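Local coordinates for protein AlyGC (PDB 5GKD) that probably cleaves alginate by beta-elimination, as a calcium-binding alginate lyase of polysaccharide lyase family 6, at residues A[609-615]-A[640-646]; A[681-687]-A[705-711]; A[520-524]-A[553-557]. All coordinates share one frame; numbering follows the deposited sequence.

Contact 1 of 3, residues A[609-615]-A[640-646]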
loop_
_atom_site.group_PDB
_atom_site.type_symbol
_atom_site.label_atom_id
_atom_site.label_comp_id
_atom_site.label_asym_id
_atom_site.label_seq_id
_atom_site.Cartn_x
_atom_site.Cartn_y
_atom_site.Cartn_z
ATOM N N ILE A 609 16.104 16.471 -13.429
ATOM C CA ILE A 609 17.471 16.175 -12.982
ATOM C C ILE A 609 18.423 16.911 -13.911
ATOM O O ILE A 609 18.509 16.579 -15.097
ATOM C CB ILE A 609 17.788 14.671 -12.986
ATOM C CG1 ILE A 609 16.890 13.905 -12.027
ATOM C CG2 ILE A 609 19.226 14.427 -12.592
ATOM C CD1 ILE A 609 17.165 12.415 -12.035
ATOM N N GLU A 610 19.155 17.891 -13.383
ATOM C CA GLU A 610 20.095 18.654 -14.196
ATOM C C GLU A 610 21.439 18.811 -13.489
ATOM O O GLU A 610 21.509 18.872 -12.262
ATOM C CB GLU A 610 19.539 20.045 -14.543
ATOM C CG GLU A 610 18.316 20.026 -15.426
ATOM C CD GLU A 610 17.744 21.414 -15.646
ATOM O OE1 GLU A 610 17.407 22.084 -14.647
ATOM O OE2 GLU A 610 17.646 21.843 -16.816
ATOM N N ASN A 611 22.507 18.886 -14.292
ATOM C CA ASN A 611 23.850 19.238 -13.819
ATOM C C ASN A 611 24.320 18.312 -12.709
ATOM O O ASN A 611 24.989 18.730 -11.767
ATOM C CB ASN A 611 23.909 20.692 -13.351
ATOM C CG ASN A 611 23.563 21.679 -14.454
ATOM O OD1 ASN A 611 23.998 21.529 -15.605
ATOM N ND2 ASN A 611 22.769 22.691 -14.111
ATOM N N SER A 612 23.960 17.048 -12.810
ATOM C CA SER A 612 24.206 16.113 -11.734
ATOM C C SER A 612 25.056 14.967 -12.246
ATOM O O SER A 612 25.299 14.833 -13.444
ATOM C CB SER A 612 22.881 15.610 -11.145
ATOM O OG SER A 612 22.205 16.687 -10.527
ATOM N N ASN A 613 25.504 14.135 -11.318
ATOM C CA ASN A 613 26.442 13.076 -11.637
ATOM C C ASN A 613 26.044 11.812 -10.891
ATOM O O ASN A 613 25.858 11.835 -9.674
ATOM C CB ASN A 613 27.869 13.512 -11.276
ATOM C CG ASN A 613 28.906 12.638 -11.894
ATOM O OD1 ASN A 613 29.026 11.471 -11.543
ATOM N ND2 ASN A 613 29.662 13.185 -12.837
ATOM N N VAL A 614 25.909 10.719 -11.629
ATOM C CA VAL A 614 25.477 9.434 -11.103
ATOM C C VAL A 614 26.453 8.377 -11.589
ATOM O O VAL A 614 26.667 8.245 -12.800
ATOM C CB VAL A 614 24.051 9.077 -11.563
ATOM C CG1 VAL A 614 23.668 7.686 -11.069
ATOM C CG2 VAL A 614 23.047 10.131 -11.111
ATOM N N SER A 615 27.015 7.599 -10.662
ATOM C CA SER A 615 28.028 6.614 -11.019
ATOM C C SER A 615 27.872 5.340 -10.200
ATOM O O SER A 615 27.715 5.396 -8.976
ATOM C CB SER A 615 29.430 7.197 -10.813
ATOM O OG SER A 615 30.406 6.316 -11.323
ATOM N N MET A 640 15.733 15.938 -18.261
ATOM C CA MET A 640 17.069 15.611 -17.774
ATOM C C MET A 640 18.123 16.209 -18.693
ATOM O O MET A 640 18.233 15.810 -19.855
ATOM C CB MET A 640 17.253 14.104 -17.650
ATOM C CG MET A 640 16.309 13.484 -16.665
ATOM S SD MET A 640 16.793 11.847 -16.142
ATOM C CE MET A 640 15.417 11.463 -15.027
ATOM N N ASN A 641 18.915 17.141 -18.160
ATOM C CA ASN A 641 19.862 17.915 -18.945
ATOM C C ASN A 641 21.207 17.992 -18.245
ATOM O O ASN A 641 21.278 18.199 -17.030
ATOM C CB ASN A 641 19.379 19.348 -19.191
ATOM C CG ASN A 641 18.028 19.402 -19.835
ATOM O OD1 ASN A 641 17.701 18.587 -20.698
ATOM N ND2 ASN A 641 17.220 20.363 -19.414
ATOM N N ASN A 642 22.274 17.871 -19.036
ATOM C CA ASN A 642 23.615 18.248 -18.600
ATOM C C ASN A 642 24.113 17.362 -17.468
ATOM O O ASN A 642 24.847 17.816 -16.595
ATOM C CB ASN A 642 23.667 19.727 -18.198
ATOM C CG ASN A 642 23.440 20.653 -19.377
ATOM O OD1 ASN A 642 24.364 20.871 -20.149
ATOM N ND2 ASN A 642 22.213 21.181 -19.544
ATOM N N ASN A 643 23.723 16.096 -17.481
ATOM C CA ASN A 643 24.156 15.141 -16.474
ATOM C C ASN A 643 25.222 14.223 -17.052
ATOM O O ASN A 643 25.328 14.038 -18.262
ATOM C CB ASN A 643 22.986 14.282 -15.958
ATOM C CG ASN A 643 21.804 15.102 -15.490
ATOM O OD1 ASN A 643 21.828 15.716 -14.422
ATOM N ND2 ASN A 643 20.762 15.113 -16.289
ATOM N N ILE A 644 25.980 13.608 -16.158
ATOM C CA ILE A 644 26.922 12.561 -16.505
ATOM C C ILE A 644 26.503 11.313 -15.756
ATOM O O ILE A 644 26.449 11.316 -14.521
ATOM C CB ILE A 644 28.370 12.950 -16.166
ATOM C CG1 ILE A 644 28.813 14.144 -17.011
ATOM C CG2 ILE A 644 29.310 11.769 -16.373
ATOM C CD1 ILE A 644 28.450 15.485 -16.411
ATOM N N PHE A 645 26.204 10.254 -16.495
ATOM C CA PHE A 645 25.798 8.977 -15.929
ATOM C C PHE A 645 26.852 7.938 -16.289
ATOM O O PHE A 645 27.089 7.689 -17.475
ATOM C CB PHE A 645 24.422 8.543 -16.461
ATOM C CG PHE A 645 23.325 9.597 -16.360
ATOM C CD1 PHE A 645 22.838 10.018 -15.125
ATOM C CD2 PHE A 645 22.721 10.095 -17.505
ATOM C CE1 PHE A 645 21.803 10.952 -15.037
ATOM C CE2 PHE A 645 21.689 11.036 -17.428
ATOM C CZ PHE A 645 21.228 11.458 -16.185
ATOM N N ASN A 646 27.478 7.321 -15.278
ATOM C CA ASN A 646 28.485 6.282 -15.494
ATOM C C ASN A 646 28.051 4.960 -14.881
ATOM O O ASN A 646 27.643 4.917 -13.716
ATOM C CB ASN A 646 29.855 6.653 -14.898
ATOM C CG ASN A 646 30.349 8.015 -15.339
ATOM O OD1 ASN A 646 30.834 8.180 -16.463
ATOM N ND2 ASN A 646 30.278 8.992 -14.435
#
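Ile609 O is gripped twice by segment 640-646 of the next coil. Asn641 N donates to Ile609 O at 3.1 Å, in the carbonyl plane. Asn643 ND2 reaches the same Ile609 O at 2.9 Å, from well above that plane. The other end of the amide is used too: Asn643 OD1 accepts from Ser612 N at 3.0 Å. CG of Asn643 lies anti to its carbonyl carbon (chi1 -52°), which turns the amide across to the bend in 609-615. These two bonds fix its rotation. Asn611 and Asn642 both have left-handed backbone angles, and strands resume at Asn613 and Ile644. This fits the short asparagine-rich turn of pectate lyase-like parallel beta-helices.

On the outer side, Glu610 and Asn641 lie alongside each other. Asn641 ND2 meets Glu610 OE2 at 3.0 Å on the anti side of the carboxylate, while Glu610 OE1 is held by Gln578. Toward the interior, Ile609 and Met640 run side by side, with CD1 of Ile609 3.6 Å from CE of Met640. CB of Val614 meets the edge of the Phe645 ring at CD1, 3.9 Å away. Backbone bonds pair the strands before and after the turn, ending with Asn646 N to Val614 O at 2.8 Å.

The stacking continues in both directions. Asn673 on strand 667-676 bonds to Asn643 ND2, and the Phe675 ring meets that of Phe645. On the other side, Ser612 OG bonds to Ser580 N, and strands 572-578 and 581-585 flank segment 609-615.

Contact 2 of 3, residues A[681-687]-A[705-711]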
loop_
_atom_site.group_PDB
_atom_site.type_symbol
_atom_site.label_atom_id
_atom_site.label_comp_id
_atom_site.label_asym_id
_atom_site.label_seq_id
_atom_site.Cartn_x
_atom_site.Cartn_y
_atom_site.Cartn_z
ATOM N N ILE A 681 18.284 4.143 -22.628
ATOM C CA ILE A 681 17.027 4.831 -22.362
ATOM C C ILE A 681 15.912 4.088 -23.087
ATOM O O ILE A 681 16.081 3.687 -24.241
ATOM C CB ILE A 681 17.110 6.290 -22.844
ATOM C CG1 ILE A 681 18.172 7.062 -22.073
ATOM C CG2 ILE A 681 15.755 6.976 -22.758
ATOM C CD1 ILE A 681 18.485 8.401 -22.725
ATOM N N ILE A 682 14.767 3.889 -22.434
ATOM C CA ILE A 682 13.669 3.163 -23.067
ATOM C C ILE A 682 12.384 3.956 -22.909
ATOM O O ILE A 682 11.960 4.243 -21.783
ATOM C CB ILE A 682 13.481 1.745 -22.504
ATOM C CG1 ILE A 682 14.744 0.904 -22.698
ATOM C CG2 ILE A 682 12.306 1.067 -23.208
ATOM C CD1 ILE A 682 14.581 -0.549 -22.307
ATOM N N PHE A 683 11.764 4.295 -24.035
ATOM C CA PHE A 683 10.468 4.947 -24.064
ATOM C C PHE A 683 9.396 3.919 -24.386
ATOM O O PHE A 683 9.565 3.095 -25.292
ATOM C CB PHE A 683 10.435 6.080 -25.095
ATOM C CG PHE A 683 11.356 7.206 -24.767
ATOM C CD1 PHE A 683 10.997 8.153 -23.836
ATOM C CD2 PHE A 683 12.589 7.308 -25.378
ATOM C CE1 PHE A 683 11.858 9.187 -23.516
ATOM C CE2 PHE A 683 13.451 8.334 -25.065
ATOM C CZ PHE A 683 13.085 9.274 -24.133
ATOM N N GLU A 684 8.315 3.959 -23.623
ATOM C CA GLU A 684 7.100 3.214 -23.904
ATOM C C GLU A 684 5.984 4.264 -24.004
ATOM O O GLU A 684 5.317 4.604 -23.024
ATOM C CB GLU A 684 6.867 2.127 -22.815
ATOM C CG GLU A 684 7.990 1.073 -22.766
ATOM C CD GLU A 684 7.743 -0.074 -21.792
ATOM O OE1 GLU A 684 6.942 0.098 -20.853
ATOM O OE2 GLU A 684 8.359 -1.157 -21.964
ATOM N N LEU A 685 5.827 4.825 -25.176
ATOM C CA LEU A 685 4.859 5.858 -25.436
ATOM C C LEU A 685 3.432 5.356 -25.512
ATOM O O LEU A 685 3.187 4.381 -26.136
ATOM C CB LEU A 685 5.238 6.592 -26.707
ATOM C CG LEU A 685 6.609 7.212 -26.689
ATOM C CD1 LEU A 685 7.059 7.592 -28.065
ATOM C CD2 LEU A 685 6.726 8.364 -25.710
ATOM N N THR A 686 2.511 6.039 -24.847
ATOM C CA THR A 686 1.103 5.673 -24.835
ATOM C C THR A 686 0.247 6.674 -25.606
ATOM O O THR A 686 0.719 7.342 -26.454
ATOM C CB THR A 686 0.555 5.579 -23.402
ATOM O OG1 THR A 686 0.600 6.852 -22.795
ATOM C CG2 THR A 686 1.342 4.611 -22.576
ATOM N N VAL A 687 -1.017 6.777 -25.274
ATOM C CA VAL A 687 -1.911 7.700 -25.903
ATOM C C VAL A 687 -1.614 9.161 -25.565
ATOM O O VAL A 687 -0.801 9.455 -24.747
ATOM C CB VAL A 687 -3.365 7.398 -25.500
ATOM C CG1 VAL A 687 -3.725 5.997 -25.865
ATOM C CG2 VAL A 687 -3.545 7.552 -24.013
ATOM N N PRO A 705 18.870 5.083 -27.656
ATOM C CA PRO A 705 17.546 5.013 -27.020
ATOM C C PRO A 705 16.606 4.051 -27.737
ATOM O O PRO A 705 16.575 3.979 -28.965
ATOM C CB PRO A 705 17.052 6.461 -27.105
ATOM C CG PRO A 705 18.312 7.270 -27.036
ATOM C CD PRO A 705 19.330 6.476 -27.815
ATOM N N VAL A 706 15.854 3.282 -26.954
ATOM C CA VAL A 706 14.870 2.336 -27.476
ATOM C C VAL A 706 13.494 2.982 -27.417
ATOM O O VAL A 706 13.081 3.466 -26.358
ATOM C CB VAL A 706 14.871 1.025 -26.674
ATOM C CG1 VAL A 706 13.744 0.123 -27.154
ATOM C CG2 VAL A 706 16.215 0.324 -26.774
ATOM N N VAL A 707 12.774 2.975 -28.536
ATOM C CA VAL A 707 11.395 3.448 -28.577
ATOM C C VAL A 707 10.483 2.264 -28.867
ATOM O O VAL A 707 10.598 1.613 -29.911
ATOM C CB VAL A 707 11.190 4.564 -29.611
ATOM C CG1 VAL A 707 9.720 4.924 -29.703
ATOM C CG2 VAL A 707 11.976 5.781 -29.214
ATOM N N ARG A 708 9.596 1.979 -27.930
ATOM C CA ARG A 708 8.515 1.022 -28.099
ATOM C C ARG A 708 7.226 1.838 -28.166
ATOM O O ARG A 708 6.848 2.498 -27.191
ATOM C CB ARG A 708 8.496 0.021 -26.943
ATOM C CG ARG A 708 9.865 -0.587 -26.622
ATOM C CD ARG A 708 9.872 -1.346 -25.278
ATOM N NE ARG A 708 11.137 -2.046 -25.066
ATOM C CZ ARG A 708 11.580 -2.499 -23.896
ATOM N NH1 ARG A 708 10.870 -2.328 -22.789
ATOM N NH2 ARG A 708 12.754 -3.115 -23.833
ATOM N N ASP A 709 6.541 1.830 -29.292
ATOM C CA ASP A 709 5.297 2.574 -29.379
ATOM C C ASP A 709 4.192 1.595 -29.160
ATOM O O ASP A 709 4.046 0.641 -29.886
ATOM C CB ASP A 709 5.119 3.346 -30.675
ATOM C CG ASP A 709 4.080 4.475 -30.550
ATOM O OD1 ASP A 709 3.003 4.241 -30.025
ATOM O OD2 ASP A 709 4.313 5.596 -31.000
ATOM N N LEU A 710 3.432 1.819 -28.110
ATOM C CA LEU A 710 2.370 0.920 -27.767
ATOM C C LEU A 710 1.121 1.255 -28.499
ATOM O O LEU A 710 0.127 0.614 -28.326
ATOM C CB LEU A 710 2.110 0.959 -26.267
ATOM C CG LEU A 710 3.239 0.480 -25.365
ATOM C CD1 LEU A 710 2.777 0.404 -23.937
ATOM C CD2 LEU A 710 3.916 -0.808 -25.813
ATOM N N PHE A 711 1.195 2.273 -29.313
ATOM C CA PHE A 711 0.056 2.667 -30.069
ATOM C C PHE A 711 0.563 3.177 -31.371
ATOM O O PHE A 711 0.578 4.380 -31.630
ATOM C CB PHE A 711 -0.726 3.731 -29.346
ATOM C CG PHE A 711 -1.632 3.199 -28.289
ATOM C CD1 PHE A 711 -2.887 2.763 -28.601
ATOM C CD2 PHE A 711 -1.245 3.188 -26.977
ATOM C CE1 PHE A 711 -3.749 2.325 -27.630
ATOM C CE2 PHE A 711 -2.088 2.727 -25.994
ATOM C CZ PHE A 711 -3.345 2.277 -26.333
HETATM O O HOH W 1 1.868 6.633 -28.831
#
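Glu684 and Arg708 form a salt bridge across two neighbouring parallel strands of the C-terminal beta-helix. Arg708 NH1 donates to Glu684 OE2 at 2.9 Å, on the anti side of the carboxylate. The oxygen lies in the guanidinium plane, at its edge, and the two flat groups are turned 44° apart. One face of the guanidinium is covered by Ile682, whose CG2 sits 3.6 Å above the plane. The Arg708 chain is extended from CG to NE, and this carries its head back toward the start of the strands, beside Ile682 of the neighbouring one. Charge pairing and apolar cover therefore act on one side chain. A second shell positions the acid: Glu684 OE1 is bonded to His663 on strand 660-663.

On the other face of the sheet the contacts are apolar. Leu685 CD1 meets Val707 CG1 at 4.1 Å, and Phe683 crosses Val707 at a slant. Phe683 is packed from within the coil by Val694 and Met670. The backbone bonds holding this register start out straight, as in Phe683 N to Val706 O at 2.8 Å. Leu685 N to Arg708 O is more bent. Strand 706-709 is the last of its sheet, so Arg708 belongs to an outermost strand.

At the end of strand 706-709, Asp709 OD1 accepts from Phe711 N, which makes an Asx turn. A water donates to this same OD1 and to Thr686 O, and so bridges the segments. Phe711 is poorly ordered, but its ring still forms a CH-pi contact: Val687 CG1 lies over one face, 3.8 Å from the ring centroid.

Contact 3 of 3, residues A[520-524]-A[553-557]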
loop_
_atom_site.group_PDB
_atom_site.type_symbol
_atom_site.label_atom_id
_atom_site.label_comp_id
_atom_site.label_asym_id
_atom_site.label_seq_id
_atom_site.Cartn_x
_atom_site.Cartn_y
_atom_site.Cartn_z
ATOM N N ALA A 520 25.844 6.240 3.444
ATOM C CA ALA A 520 24.975 5.181 3.942
ATOM C C ALA A 520 25.731 3.909 4.314
ATOM O O ALA A 520 25.115 2.840 4.399
ATOM C CB ALA A 520 23.905 4.848 2.903
ATOM N N THR A 521 27.044 4.003 4.535
ATOM C CA THR A 521 27.855 2.845 4.910
ATOM C C THR A 521 27.267 2.059 6.086
ATOM O O THR A 521 27.332 0.827 6.114
ATOM C CB THR A 521 29.276 3.317 5.235
ATOM O OG1 THR A 521 29.926 3.721 4.023
ATOM C CG2 THR A 521 30.088 2.219 5.947
ATOM N N ASN A 522 26.668 2.746 7.054
ATOM C CA ASN A 522 26.244 2.107 8.287
ATOM C C ASN A 522 24.774 1.730 8.317
ATOM O O ASN A 522 24.267 1.376 9.384
ATOM C CB ASN A 522 26.568 3.022 9.450
ATOM C CG ASN A 522 28.016 3.399 9.458
ATOM O OD1 ASN A 522 28.406 4.441 8.940
ATOM N ND2 ASN A 522 28.834 2.519 9.996
ATOM N N ALA A 523 24.076 1.805 7.190
ATOM C CA ALA A 523 22.698 1.326 7.137
ATOM C C ALA A 523 22.642 -0.168 7.465
ATOM O O ALA A 523 23.627 -0.876 7.303
ATOM C CB ALA A 523 22.115 1.582 5.751
ATOM N N PRO A 524 21.495 -0.680 7.909
ATOM C CA PRO A 524 21.427 -2.098 8.257
ATOM C C PRO A 524 21.754 -2.981 7.063
ATOM O O PRO A 524 21.476 -2.638 5.909
ATOM C CB PRO A 524 19.970 -2.286 8.708
ATOM C CG PRO A 524 19.476 -0.909 9.003
ATOM C CD PRO A 524 20.171 -0.050 8.007
ATOM N N GLU A 553 26.324 8.637 -1.137
ATOM C CA GLU A 553 27.295 7.604 -1.460
ATOM C C GLU A 553 27.075 6.348 -0.639
ATOM O O GLU A 553 26.596 6.397 0.495
ATOM C CB GLU A 553 28.731 8.062 -1.203
ATOM C CG GLU A 553 29.268 9.039 -2.204
ATOM C CD GLU A 553 30.732 9.349 -1.952
ATOM O OE1 GLU A 553 31.270 8.889 -0.916
ATOM O OE2 GLU A 553 31.340 10.047 -2.792
ATOM N N ASN A 554 27.485 5.224 -1.222
ATOM C CA ASN A 554 27.634 3.962 -0.501
ATOM C C ASN A 554 26.287 3.411 -0.035
ATOM O O ASN A 554 26.146 2.930 1.092
ATOM C CB ASN A 554 28.607 4.124 0.669
ATOM C CG ASN A 554 30.003 4.519 0.205
ATOM O OD1 ASN A 554 30.506 4.000 -0.790
ATOM N ND2 ASN A 554 30.622 5.457 0.917
ATOM N N LEU A 555 25.285 3.495 -0.909
ATOM C CA LEU A 555 24.022 2.793 -0.709
ATOM C C LEU A 555 24.173 1.368 -1.243
ATOM O O LEU A 555 23.479 0.925 -2.160
ATOM C CB LEU A 555 22.876 3.531 -1.393
ATOM C CG LEU A 555 22.303 4.797 -0.733
ATOM C CD1 LEU A 555 23.236 5.982 -0.841
ATOM C CD2 LEU A 555 20.952 5.130 -1.350
ATOM N N ASP A 556 25.121 0.646 -0.656
ATOM C CA ASP A 556 25.486 -0.617 -1.279
ATOM C C ASP A 556 25.867 -1.705 -0.282
ATOM O O ASP A 556 26.521 -2.674 -0.675
ATOM C CB ASP A 556 26.626 -0.399 -2.284
ATOM C CG ASP A 556 27.880 0.200 -1.651
ATOM O OD1 ASP A 556 27.828 0.701 -0.513
ATOM O OD2 ASP A 556 28.924 0.183 -2.326
ATOM N N ILE A 557 25.448 -1.597 0.983
ATOM C CA ILE A 557 25.784 -2.643 1.948
ATOM C C ILE A 557 25.111 -3.961 1.586
ATOM O O ILE A 557 25.629 -5.037 1.898
ATOM C CB ILE A 557 25.409 -2.201 3.367
ATOM C CG1 ILE A 557 25.994 -3.180 4.389
ATOM C CG2 ILE A 557 23.886 -2.105 3.514
ATOM C CD1 ILE A 557 25.995 -2.659 5.810
HETATM O O HOH W 2 25.187 0.787 2.594
#
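A type I beta turn, Ala520 to Ala523, follows strand 517-519 of the beta-helix and packs against the end of strand 551-555 in the next coil. Ala520 N donates to Glu553 O at 3.0 Å, almost straight (173°), and extends the pairing of the two strands to the start of the turn. Beyond it a water takes over. The water donates to Ala520 O at 2.7 Å and to Asn554 O at 2.8 Å, and it accepts from Ile557 N. Ala520 O also takes the turn's own bond from Ala523 N. Leu555 centres an inverse gamma turn, and its CD1 touches Ala520 CB at 4.0 Å.

Thr521 and Asn554 lie side by side, and both polar ends bond to Asp519 OD1. Ile557 closes the far side, with CG1 anti to its backbone N (chi1 -170°), reaching over the carbonyls of the turn. An alanine here, with nothing beyond CB, is likely to open a gap beside the oxygens of Ala523 and Pro524. CD1 of Ile557 stands 3.3 Å from Ala523 O.

Following the chain from the N terminus, contact 3 comes first, then contact 1, then contact 2. Each closes one coil of the C-terminal beta-helix by bringing segments about one turn apart side by side. They lie in series: none nests in another and none crosses. Contacts 3 and 1 belong to the same set of stacked strands, with centres about 21 Å apart. Contact 2 joins the last two strands of the separate nine-strand sheet, and its centre is about 22 Å from that of contact 1. No two contacts touch. Together they tie an outer loop, the asparagine turn between strands, and the last two strands of the nine-strand sheet along one solenoid. The calcium-binding residues lie in the preceding, N-terminal part of the chain.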